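Local coordinates for protein amino acid amide racemase (Ochrobactrum anthropi, PDB 6GIO) that belongs to the class-III aminotransferase family of pyridoxal-5'-phosphate enzymes and carries that cofactor covalently bound, at residues G31-L36 and L56-H60; S50-A54 and G266-G270; D171-P175 and S363-A367; S209-L213 and Y388-N392. All blocks are in the same frame, centred on the assembly; numbering follows the deposited sequence.

Interaction 1 of 4, residues G31-L36 and L56-H60; sequences GKGNRL and LGYGH. With EDO (1,2-ethanediol), chain H.
The tip of a two-residue beta hairpin, built from strands 28-32 and 35-38, meets the loop just before helix 61-72. Gly31 is extended, with its C 3.6 Å from Tyr58 CB, so a side chain here would crowd the tyrosine. Gly31 N is hydrogen-bonded to Asp73 of the second subunit. Lys32 to Arg35 form a type II' turn. It is closed by Lys32 N to Arg35 O (2.8 Å) and Arg35 N to Lys32 O (2.9 Å). Gly33, at phi/psi 65/-132, makes a single antiparallel hydrogen-bonded bridge to Tyr58: Gly33 N to Tyr58 O is 2.9 Å and Tyr58 N to Gly33 O is 2.8 Å. Gly57 (81/-150) brings its CA to 3.4 Å from Gly33 O, which leaves no room for a CB. Asn34 follows at -91/17, and its side chain is hydrogen-bonded to Thr403 and Glu408. Leu36 (chi1 m, chi2 t) sets CD2 over a face of the Tyr58 ring, 3.4 Å from the centroid, in a CH-pi contact. Tyr58 has chi1 m, and its OH reaches Asp46 and Ser50. A 1,2-ethanediol, probably from the crystallisation liquor, sits on the loop: EDO O1 donates to Gly57 O (2.8 Å) and accepts from His60 N (2.9 Å).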
loop_
_atom_site.group_PDB
_atom_site.type_symbol
_atom_site.label_atom_id
_atom_site.label_comp_id
_atom_site.label_asym_id
_atom_site.label_seq_id
_atom_site.Cartn_x
_atom_site.Cartn_y
_atom_site.Cartn_z
ATOM N N GLY C 31 -17.010 10.103 -12.918
ATOM C CA GLY C 31 -15.933 10.696 -13.719
ATOM C C GLY C 31 -15.988 10.220 -15.154
ATOM O O GLY C 31 -16.365 9.055 -15.433
ATOM N N LYS C 32 -15.587 11.100 -16.073
ATOM C CA LYS C 32 -15.709 10.822 -17.497
ATOM C C LYS C 32 -14.765 11.674 -18.294
ATOM O O LYS C 32 -14.876 12.916 -18.293
ATOM C CB LYS C 32 -17.149 11.062 -17.985
ATOM C CG LYS C 32 -17.380 10.622 -19.420
ATOM C CD LYS C 32 -18.611 11.279 -20.028
ATOM C CE LYS C 32 -18.751 10.912 -21.502
ATOM N NZ LYS C 32 -20.052 10.232 -21.753
ATOM N N GLY C 33 -13.847 10.999 -18.998
ATOM C CA GLY C 33 -12.813 11.679 -19.724
ATOM C C GLY C 33 -11.920 12.392 -18.754
ATOM O O GLY C 33 -11.492 11.845 -17.731
ATOM N N ASN C 34 -11.655 13.644 -19.058
ATOM C CA ASN C 34 -10.880 14.481 -18.173
ATOM C C ASN C 34 -11.783 15.243 -17.182
ATOM O O ASN C 34 -11.334 16.214 -16.571
ATOM C CB ASN C 34 -10.022 15.424 -19.017
ATOM C CG ASN C 34 -9.147 14.669 -20.026
ATOM O OD1 ASN C 34 -8.621 13.600 -19.731
ATOM N ND2 ASN C 34 -9.046 15.192 -21.233
ATOM N N ARG C 35 -13.033 14.823 -17.003
ATOM C CA ARG C 35 -13.929 15.542 -16.052
ATOM C C ARG C 35 -14.378 14.674 -14.893
ATOM O O ARG C 35 -14.464 13.455 -15.040
ATOM C CB ARG C 35 -15.163 16.097 -16.776
ATOM C CG ARG C 35 -14.855 16.866 -18.071
ATOM C CD ARG C 35 -16.107 17.547 -18.628
ATOM N NE ARG C 35 -16.424 18.715 -17.818
ATOM C CZ ARG C 35 -15.888 19.926 -17.999
ATOM N NH1 ARG C 35 -16.241 20.911 -17.184
ATOM N NH2 ARG C 35 -15.030 20.164 -18.990
ATOM N N LEU C 36 -14.644 15.298 -13.737
ATOM C CA LEU C 36 -15.101 14.603 -12.549
ATOM C C LEU C 36 -16.529 15.041 -12.259
ATOM O O LEU C 36 -16.874 16.211 -12.464
ATOM C CB LEU C 36 -14.213 14.898 -11.332
ATOM C CG LEU C 36 -12.812 14.272 -11.447
ATOM C CD1 LEU C 36 -11.899 14.846 -10.383
ATOM C CD2 LEU C 36 -12.859 12.746 -11.375
ATOM N N LEU C 56 -4.670 8.829 -17.675
ATOM C CA LEU C 56 -5.532 8.751 -18.861
ATOM C C LEU C 56 -6.950 9.221 -18.533
ATOM O O LEU C 56 -7.884 8.938 -19.301
ATOM C CB LEU C 56 -5.591 7.320 -19.392
ATOM C CG LEU C 56 -4.217 6.723 -19.711
ATOM C CD1 LEU C 56 -4.372 5.335 -20.324
ATOM C CD2 LEU C 56 -3.440 7.626 -20.629
ATOM N N GLY C 57 -7.131 9.919 -17.424
ATOM C CA GLY C 57 -8.460 10.426 -17.099
ATOM C C GLY C 57 -9.271 9.319 -16.478
ATOM O O GLY C 57 -8.703 8.420 -15.851
ATOM N N TYR C 58 -10.587 9.383 -16.685
ATOM C CA TYR C 58 -11.563 8.583 -15.983
ATOM C C TYR C 58 -12.412 7.836 -17.038
ATOM O O TYR C 58 -12.846 8.412 -18.017
ATOM C CB TYR C 58 -12.406 9.533 -15.067
ATOM C CG TYR C 58 -11.501 10.305 -14.105
ATOM C CD1 TYR C 58 -10.972 9.700 -12.981
ATOM C CD2 TYR C 58 -11.140 11.615 -14.352
ATOM C CE1 TYR C 58 -10.101 10.380 -12.116
ATOM C CE2 TYR C 58 -10.264 12.302 -13.494
ATOM C CZ TYR C 58 -9.750 11.669 -12.372
ATOM O OH TYR C 58 -8.896 12.342 -11.500
ATOM N N GLY C 59 -12.642 6.548 -16.816
ATOM C CA GLY C 59 -13.378 5.705 -17.738
ATOM C C GLY C 59 -12.622 5.435 -19.026
ATOM O O GLY C 59 -13.218 5.088 -20.026
ATOM N N HIS C 60 -11.304 5.591 -19.028
ATOM C CA HIS C 60 -10.570 5.436 -20.272
ATOM C C HIS C 60 -10.718 3.970 -20.753
ATOM O O HIS C 60 -10.461 3.033 -19.981
ATOM C CB HIS C 60 -9.097 5.804 -20.109
ATOM C CG HIS C 60 -8.356 5.811 -21.402
ATOM N ND1 HIS C 60 -7.946 4.650 -22.034
ATOM C CD2 HIS C 60 -8.001 6.832 -22.216
ATOM C CE1 HIS C 60 -7.355 4.965 -23.170
ATOM N NE2 HIS C 60 -7.388 6.280 -23.310
HETATM C C1 EDO H . -9.186 4.998 -15.558
HETATM O O1 EDO H . -9.564 5.830 -16.671
HETATM C C2 EDO H . -10.185 3.874 -15.361
HETATM O O2 EDO H . -11.478 4.462 -15.056
#

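Interaction 2 of 4, residues S50-A54 and G266-G270; sequences SAGPA and GKGLG. With PLP (pyridoxal-5'-phosphate), chain G.
This contact lies at the pyridoxal-5'-phosphate pocket and includes its lysine, Lys267. Lys267 NZ is covalently bonded to PLP C4A at 1.3 Å, as expected of an internal aldimine. Lys267 has phi/psi 44/-106, and its side chain runs m, t, t, p. Residues 268-270 form a 3-10 turn, with Leu269 N to Gly266 O at 3.0 Å and Gly270 N to Lys267 O at 3.2 Å. No hydrogen bond joins the two segments. Pro53 lies against Gly268, with CA atoms 3.7 Å apart, and Gly268 CA makes a CA-H...O contact to Pro53 O (3.5 Å). Gly52 O is 3.2 Å from Gly268 CA, too close for a side chain on residue 268. Gly52 itself, at 140/-34, has no space for a CB. Ala51 O approaches Lys267 CD at 3.5 Å and accepts a hydrogen bond from Lys241. Thr295 and Thr296 of the second subunit pack alongside. Residues 50-54 lie in the loop between strand 43-46 and helix 61-72, and residues 266-270 begin the connection between the adjacent antiparallel strands 262-265 and 276-281.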
loop_
_atom_site.group_PDB
_atom_site.type_symbol
_atom_site.label_atom_id
_atom_site.label_comp_id
_atom_site.label_asym_id
_atom_site.label_seq_id
_atom_site.Cartn_x
_atom_site.Cartn_y
_atom_site.Cartn_z
ATOM N N SER C 50 -6.242 13.724 -9.879
ATOM C CA SER C 50 -6.286 13.111 -8.558
ATOM C C SER C 50 -4.852 13.009 -7.963
ATOM O O SER C 50 -4.542 12.059 -7.251
ATOM C CB SER C 50 -7.010 11.751 -8.586
ATOM O OG SER C 50 -8.426 11.884 -8.727
ATOM N N ALA C 51 -4.024 14.023 -8.255
ATOM C CA ALA C 51 -2.628 14.126 -7.830
ATOM C C ALA C 51 -1.606 13.390 -8.708
ATOM O O ALA C 51 -0.388 13.455 -8.434
ATOM C CB ALA C 51 -2.462 13.711 -6.363
ATOM N N GLY C 52 -2.065 12.721 -9.758
ATOM C CA GLY C 52 -1.170 12.007 -10.663
ATOM C C GLY C 52 -1.696 10.650 -11.139
ATOM O O GLY C 52 -1.436 10.250 -12.265
ATOM N N PRO C 53 -2.442 9.945 -10.285
ATOM C CA PRO C 53 -2.924 8.632 -10.675
ATOM C C PRO C 53 -3.728 8.628 -11.981
ATOM O O PRO C 53 -3.506 7.762 -12.808
ATOM C CB PRO C 53 -3.761 8.211 -9.475
ATOM C CG PRO C 53 -3.050 8.826 -8.321
ATOM C CD PRO C 53 -2.641 10.179 -8.838
ATOM N N ALA C 54 -4.631 9.587 -12.165
ATOM C CA ALA C 54 -5.488 9.593 -13.355
ATOM C C ALA C 54 -4.779 10.060 -14.624
ATOM O O ALA C 54 -5.195 11.025 -15.232
ATOM C CB ALA C 54 -6.763 10.426 -13.081
ATOM N N GLY C 266 5.142 5.210 -9.484
ATOM C CA GLY C 266 3.869 5.134 -8.785
ATOM C C GLY C 266 2.814 6.007 -9.385
ATOM O O GLY C 266 2.841 6.326 -10.567
ATOM N N LYS C 267 1.870 6.408 -8.539
ATOM C CA LYS C 267 0.798 7.290 -8.946
ATOM C C LYS C 267 0.212 6.869 -10.323
ATOM O O LYS C 267 -0.506 5.864 -10.417
ATOM C CB LYS C 267 1.270 8.740 -8.896
ATOM C CG LYS C 267 1.215 9.361 -7.500
ATOM C CD LYS C 267 1.669 10.836 -7.480
ATOM C CE LYS C 267 1.474 11.523 -6.114
ATOM N NZ LYS C 267 2.500 11.230 -5.085
ATOM N N GLY C 268 0.519 7.631 -11.374
ATOM C CA GLY C 268 -0.051 7.420 -12.694
ATOM C C GLY C 268 0.199 6.059 -13.316
ATOM O O GLY C 268 -0.503 5.701 -14.236
ATOM N N LEU C 269 1.196 5.312 -12.833
ATOM C CA LEU C 269 1.455 3.943 -13.325
ATOM C C LEU C 269 0.214 3.083 -13.289
ATOM O O LEU C 269 0.002 2.285 -14.201
ATOM C CB LEU C 269 2.582 3.255 -12.574
ATOM C CG LEU C 269 2.948 1.834 -13.017
ATOM C CD1 LEU C 269 3.441 1.768 -14.453
ATOM C CD2 LEU C 269 3.995 1.308 -12.072
ATOM N N GLY C 270 -0.619 3.282 -12.279
ATOM C CA GLY C 270 -1.805 2.479 -12.083
ATOM C C GLY C 270 -3.065 2.982 -12.783
ATOM O O GLY C 270 -4.080 2.282 -12.798
HETATM N N1 PLP G . 7.411 10.092 -4.101
HETATM C C2 PLP G . 6.996 11.188 -4.783
HETATM C C2A PLP G . 7.932 12.043 -5.580
HETATM C C3 PLP G . 5.571 11.606 -4.749
HETATM O O3 PLP G . 5.178 12.695 -5.420
HETATM C C4 PLP G . 4.584 10.799 -4.004
HETATM C C4A PLP G . 3.145 11.202 -3.979
HETATM C C5 PLP G . 5.153 9.598 -3.297
HETATM C C6 PLP G . 6.536 9.328 -3.393
HETATM C C5A PLP G . 4.244 8.726 -2.445
HETATM O O4P PLP G . 3.093 8.209 -3.123
HETATM P P PLP G . 1.806 7.721 -2.314
HETATM O O1P PLP G . 1.137 6.828 -3.313
HETATM O O2P PLP G . 0.994 8.961 -1.986
HETATM O O3P PLP G . 2.342 6.956 -1.112
#

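Interaction 3 of 4, residues D171-P175 and S363-A367; sequences DPFRP and SREPA
Both segments are irregular loops, and their closest CA atoms, in Arg174 and Arg364, are 7.5 Å apart. Side chains therefore bridge the gap. Residues 171-175 begin with an Asx turn: Asp171 OD1 accepts from Phe173 N at 2.9 Å, with a weak second bond from Arg174 N (3.4 Å). Residues 363-367 begin with an ST turn, Ser363 OG to Glu365 N at 3.2 Å. Two arginines then reach across in opposite directions to main-chain carbonyls. Arg364 is extended (m, t, t), and its NH1 donates to Phe173 O at 2.8 Å. Arg174 (m, t, t) donates to Arg364 O from both NE (3.1 Å) and NH2 (2.8 Å), and its NH1 forms a salt bridge with Asp356. Phe173 has chi1 t and chi2 69°. The Arg364 guanidinium lies flat on its ring, centres 4.1 Å apart and planes at 11°, while Arg364 CD is 3.7 Å from the ring centroid over the face. Pro366 CA comes to 4.0 Å from Arg174 NH2. This is a surface loop-loop contact with a cation-pi stack. It ties the loop between strand 164-167 and helix 179-191 to the one between strand 352-357 and helix 369-382.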
loop_
_atom_site.group_PDB
_atom_site.type_symbol
_atom_site.label_atom_id
_atom_site.label_comp_id
_atom_site.label_asym_id
_atom_site.label_seq_id
_atom_site.Cartn_x
_atom_site.Cartn_y
_atom_site.Cartn_z
ATOM N N ASP C 171 17.141 26.150 -6.190
ATOM C CA ASP C 171 15.875 26.654 -6.656
ATOM C C ASP C 171 16.124 27.946 -7.465
ATOM O O ASP C 171 16.385 28.989 -6.889
ATOM C CB ASP C 171 15.032 26.948 -5.435
ATOM C CG ASP C 171 13.690 27.556 -5.774
ATOM O OD1 ASP C 171 13.411 27.888 -6.965
ATOM O OD2 ASP C 171 12.916 27.693 -4.822
ATOM N N PRO C 172 16.019 27.884 -8.801
ATOM C CA PRO C 172 16.246 29.090 -9.595
ATOM C C PRO C 172 15.350 30.298 -9.234
ATOM O O PRO C 172 15.782 31.405 -9.428
ATOM C CB PRO C 172 15.963 28.641 -11.030
ATOM C CG PRO C 172 16.020 27.158 -11.005
ATOM C CD PRO C 172 15.603 26.739 -9.632
ATOM N N PHE C 173 14.147 30.095 -8.716
ATOM C CA PHE C 173 13.225 31.204 -8.445
ATOM C C PHE C 173 13.504 31.876 -7.095
ATOM O O PHE C 173 13.315 33.064 -6.965
ATOM C CB PHE C 173 11.774 30.718 -8.510
ATOM C CG PHE C 173 10.738 31.838 -8.464
ATOM C CD1 PHE C 173 10.604 32.721 -9.521
ATOM C CD2 PHE C 173 9.883 31.977 -7.378
ATOM C CE1 PHE C 173 9.642 33.715 -9.505
ATOM C CE2 PHE C 173 8.916 32.967 -7.342
ATOM C CZ PHE C 173 8.794 33.853 -8.417
ATOM N N ARG C 174 13.963 31.111 -6.094
ATOM C CA ARG C 174 14.402 31.664 -4.806
ATOM C C ARG C 174 15.817 31.210 -4.562
ATOM O O ARG C 174 16.046 30.339 -3.740
ATOM C CB ARG C 174 13.486 31.220 -3.688
ATOM C CG ARG C 174 12.064 31.722 -3.913
ATOM C CD ARG C 174 11.208 31.652 -2.686
ATOM N NE ARG C 174 9.945 32.353 -2.885
ATOM C CZ ARG C 174 8.914 31.879 -3.585
ATOM N NH1 ARG C 174 8.987 30.709 -4.187
ATOM N NH2 ARG C 174 7.793 32.592 -3.702
ATOM N N PRO C 175 16.787 31.795 -5.289
ATOM C CA PRO C 175 18.125 31.163 -5.421
ATOM C C PRO C 175 19.077 31.452 -4.258
ATOM O O PRO C 175 20.150 32.037 -4.451
ATOM C CB PRO C 175 18.636 31.753 -6.728
ATOM C CG PRO C 175 18.108 33.127 -6.684
ATOM C CD PRO C 175 16.714 33.023 -6.099
ATOM N N SER C 363 10.420 41.055 -4.078
ATOM C CA SER C 363 10.959 40.155 -3.018
ATOM C C SER C 363 10.612 38.664 -3.224
ATOM O O SER C 363 11.304 37.787 -2.710
ATOM C CB SER C 363 10.418 40.585 -1.674
ATOM O OG SER C 363 9.050 40.251 -1.572
ATOM N N ARG C 364 9.547 38.378 -3.980
ATOM C CA ARG C 364 9.096 36.992 -4.219
ATOM C C ARG C 364 8.611 36.343 -2.938
ATOM O O ARG C 364 8.526 35.100 -2.803
ATOM C CB ARG C 364 10.192 36.166 -4.938
ATOM C CG ARG C 364 10.388 36.647 -6.360
ATOM C CD ARG C 364 11.438 35.837 -7.104
ATOM N NE ARG C 364 11.542 36.265 -8.483
ATOM C CZ ARG C 364 12.441 35.821 -9.357
ATOM N NH1 ARG C 364 13.346 34.929 -9.008
ATOM N NH2 ARG C 364 12.448 36.292 -10.600
ATOM N N GLU C 365 8.250 37.188 -1.977
ATOM C CA GLU C 365 7.586 36.729 -0.793
ATOM C C GLU C 365 6.339 35.909 -1.211
ATOM O O GLU C 365 5.514 36.384 -1.990
ATOM C CB GLU C 365 7.180 37.912 0.096
ATOM C CG GLU C 365 6.601 37.532 1.453
ATOM C CD GLU C 365 7.611 36.847 2.391
ATOM O OE1 GLU C 365 8.834 36.753 2.069
ATOM O OE2 GLU C 365 7.173 36.378 3.470
ATOM N N PRO C 366 6.194 34.691 -0.671
ATOM C CA PRO C 366 5.069 33.828 -1.040
ATOM C C PRO C 366 3.730 34.467 -0.728
ATOM O O PRO C 366 3.604 35.089 0.289
ATOM C CB PRO C 366 5.227 32.595 -0.131
ATOM C CG PRO C 366 6.576 32.721 0.526
ATOM C CD PRO C 366 7.203 34.026 0.175
ATOM N N ALA C 367 2.711 34.261 -1.552
ATOM C CA ALA C 367 1.374 34.756 -1.186
ATOM C C ALA C 367 0.920 34.028 0.036
ATOM O O ALA C 367 1.352 32.889 0.273
ATOM C CB ALA C 367 0.373 34.572 -2.307
#

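Interaction 4 of 4, residues S209-L213 and Y388-N392; sequences SDGGL and YVGLN
Two backbone hydrogen bonds join the segments: Gly390 N to Asp210 O at 2.9 Å and Leu391 N to Gly211 O at 3.2 Å. Asp210 O also accepts from His152. Gly390 CA adds a CA-H...O contact to Gly211 O (3.5 Å). Residues 209-213 fold into a tight turn, in which Ser209 O accepts from both Gly212 N and Leu213 N at 3.0 Å. Gly212 (phi/psi 137/25) and Gly390 (114/152) adopt angles that a side chain would block. Their CA atoms meet at 3.7 Å. At the end of strand 384-389, Val389 (chi1 m) points its CB toward the turn. Its CG2 lies 3.8 Å from Ser209 O and 3.9 Å from Leu213 CD1, and its CG1 is 3.8 Å from Asp210 OD1. Leu391 (m, t) leans over the turn, with CG 3.5 Å from Gly211 O. Outside the pair, Arg347 donates a hydrogen bond to Gly212 O, and Val389 and Leu213 both touch strand 395-398. Ser209 points its CB away from residues 388-392. Its OG is hydrogen-bonded to Glu205, and its side chain touches the pyridoxal-5'-phosphate. The arrangement is a glycine-rich loop at the edge of the cofactor pocket, held against the end of strand 384-389, which belongs to a different sheet from strand 199-204.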
loop_
_atom_site.group_PDB
_atom_site.type_symbol
_atom_site.label_atom_id
_atom_site.label_comp_id
_atom_site.label_asym_id
_atom_site.label_seq_id
_atom_site.Cartn_x
_atom_site.Cartn_y
_atom_site.Cartn_z
ATOM N N SER C 209 8.647 18.025 -6.131
ATOM C CA SER C 209 7.187 18.006 -6.307
ATOM C C SER C 209 6.471 18.817 -5.234
ATOM O O SER C 209 6.204 20.002 -5.438
ATOM C CB SER C 209 6.679 16.559 -6.285
ATOM O OG SER C 209 7.093 15.871 -5.094
ATOM N N ASP C 210 6.192 18.198 -4.088
ATOM C CA ASP C 210 5.545 18.915 -2.996
ATOM C C ASP C 210 6.389 20.057 -2.457
ATOM O O ASP C 210 5.875 20.956 -1.804
ATOM C CB ASP C 210 5.135 17.982 -1.878
ATOM C CG ASP C 210 3.735 17.481 -2.061
ATOM O OD1 ASP C 210 2.767 18.226 -1.710
ATOM O OD2 ASP C 210 3.607 16.360 -2.587
ATOM N N GLY C 211 7.683 20.039 -2.757
ATOM C CA GLY C 211 8.537 21.169 -2.410
ATOM C C GLY C 211 8.263 22.464 -3.149
ATOM O O GLY C 211 8.667 23.532 -2.683
ATOM N N GLY C 212 7.557 22.380 -4.275
ATOM C CA GLY C 212 7.155 23.552 -5.064
ATOM C C GLY C 212 7.288 23.453 -6.565
ATOM O O GLY C 212 7.385 24.476 -7.237
ATOM N N LEU C 213 7.260 22.238 -7.106
ATOM C CA LEU C 213 7.466 21.997 -8.538
ATOM C C LEU C 213 8.692 22.756 -9.069
ATOM O O LEU C 213 8.646 23.522 -10.066
ATOM C CB LEU C 213 6.176 22.306 -9.299
ATOM C CG LEU C 213 5.105 21.232 -9.079
ATOM C CD1 LEU C 213 3.693 21.782 -9.236
ATOM C CD2 LEU C 213 5.341 20.058 -10.024
ATOM N N TYR C 388 -2.726 23.140 -4.328
ATOM C CA TYR C 388 -1.432 23.796 -4.214
ATOM C C TYR C 388 -0.382 22.968 -3.470
ATOM O O TYR C 388 -0.690 22.089 -2.663
ATOM C CB TYR C 388 -1.547 25.154 -3.549
ATOM C CG TYR C 388 -2.176 25.136 -2.185
ATOM C CD1 TYR C 388 -1.441 24.861 -1.044
ATOM C CD2 TYR C 388 -3.521 25.418 -2.048
ATOM C CE1 TYR C 388 -2.036 24.877 0.213
ATOM C CE2 TYR C 388 -4.120 25.441 -0.818
ATOM C CZ TYR C 388 -3.388 25.175 0.307
ATOM O OH TYR C 388 -4.066 25.217 1.501
ATOM N N VAL C 389 0.864 23.295 -3.753
ATOM C CA VAL C 389 1.991 22.640 -3.138
ATOM C C VAL C 389 2.976 23.690 -2.696
ATOM O O VAL C 389 2.674 24.890 -2.724
ATOM C CB VAL C 389 2.638 21.633 -4.117
ATOM C CG1 VAL C 389 1.619 20.541 -4.439
ATOM C CG2 VAL C 389 3.166 22.310 -5.379
ATOM N N GLY C 390 4.123 23.237 -2.201
ATOM C CA GLY C 390 5.272 24.121 -1.968
ATOM C C GLY C 390 5.613 24.254 -0.506
ATOM O O GLY C 390 4.763 24.158 0.351
ATOM N N LEU C 391 6.873 24.503 -0.214
ATOM C CA LEU C 391 7.286 24.698 1.177
ATOM C C LEU C 391 6.606 25.930 1.804
ATOM O O LEU C 391 6.555 26.021 3.014
ATOM C CB LEU C 391 8.813 24.822 1.265
ATOM C CG LEU C 391 9.590 23.602 0.725
ATOM C CD1 LEU C 391 11.098 23.822 0.736
ATOM C CD2 LEU C 391 9.251 22.322 1.463
ATOM N N ASN C 392 6.085 26.863 0.978
ATOM C CA ASN C 392 5.349 28.019 1.477
ATOM C C ASN C 392 3.844 27.993 1.165
ATOM O O ASN C 392 3.173 28.991 1.336
ATOM C CB ASN C 392 6.023 29.287 0.952
ATOM C CG ASN C 392 7.478 29.399 1.415
ATOM O OD1 ASN C 392 7.722 29.641 2.577
ATOM N ND2 ASN C 392 8.434 29.209 0.509
#

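In the fold
Interaction 2 contains the cofactor lysine, and interaction 4 brings Ser209 to the same pyridoxal-5'-phosphate pocket. Their centres are 18 Å apart and their nearest atoms about 6 Å, without touching. Interaction 1 meets interaction 2 through Tyr58 OH and Ser50 OG, 2.8 Å apart in a probable hydrogen bond. Both of these contacts also touch the second subunit, so interaction 2 places the cofactor lysine beside the dimer interface. Interactions 3 and 4 touch too: Pro366 CG lies 3.5 Å from Asn392 CB. Interaction 3 is the surface member, with its centre 35 Å from that of interaction 1. Interactions 1 and 4 both reach the sheet that includes strands 35-38 and 384-389.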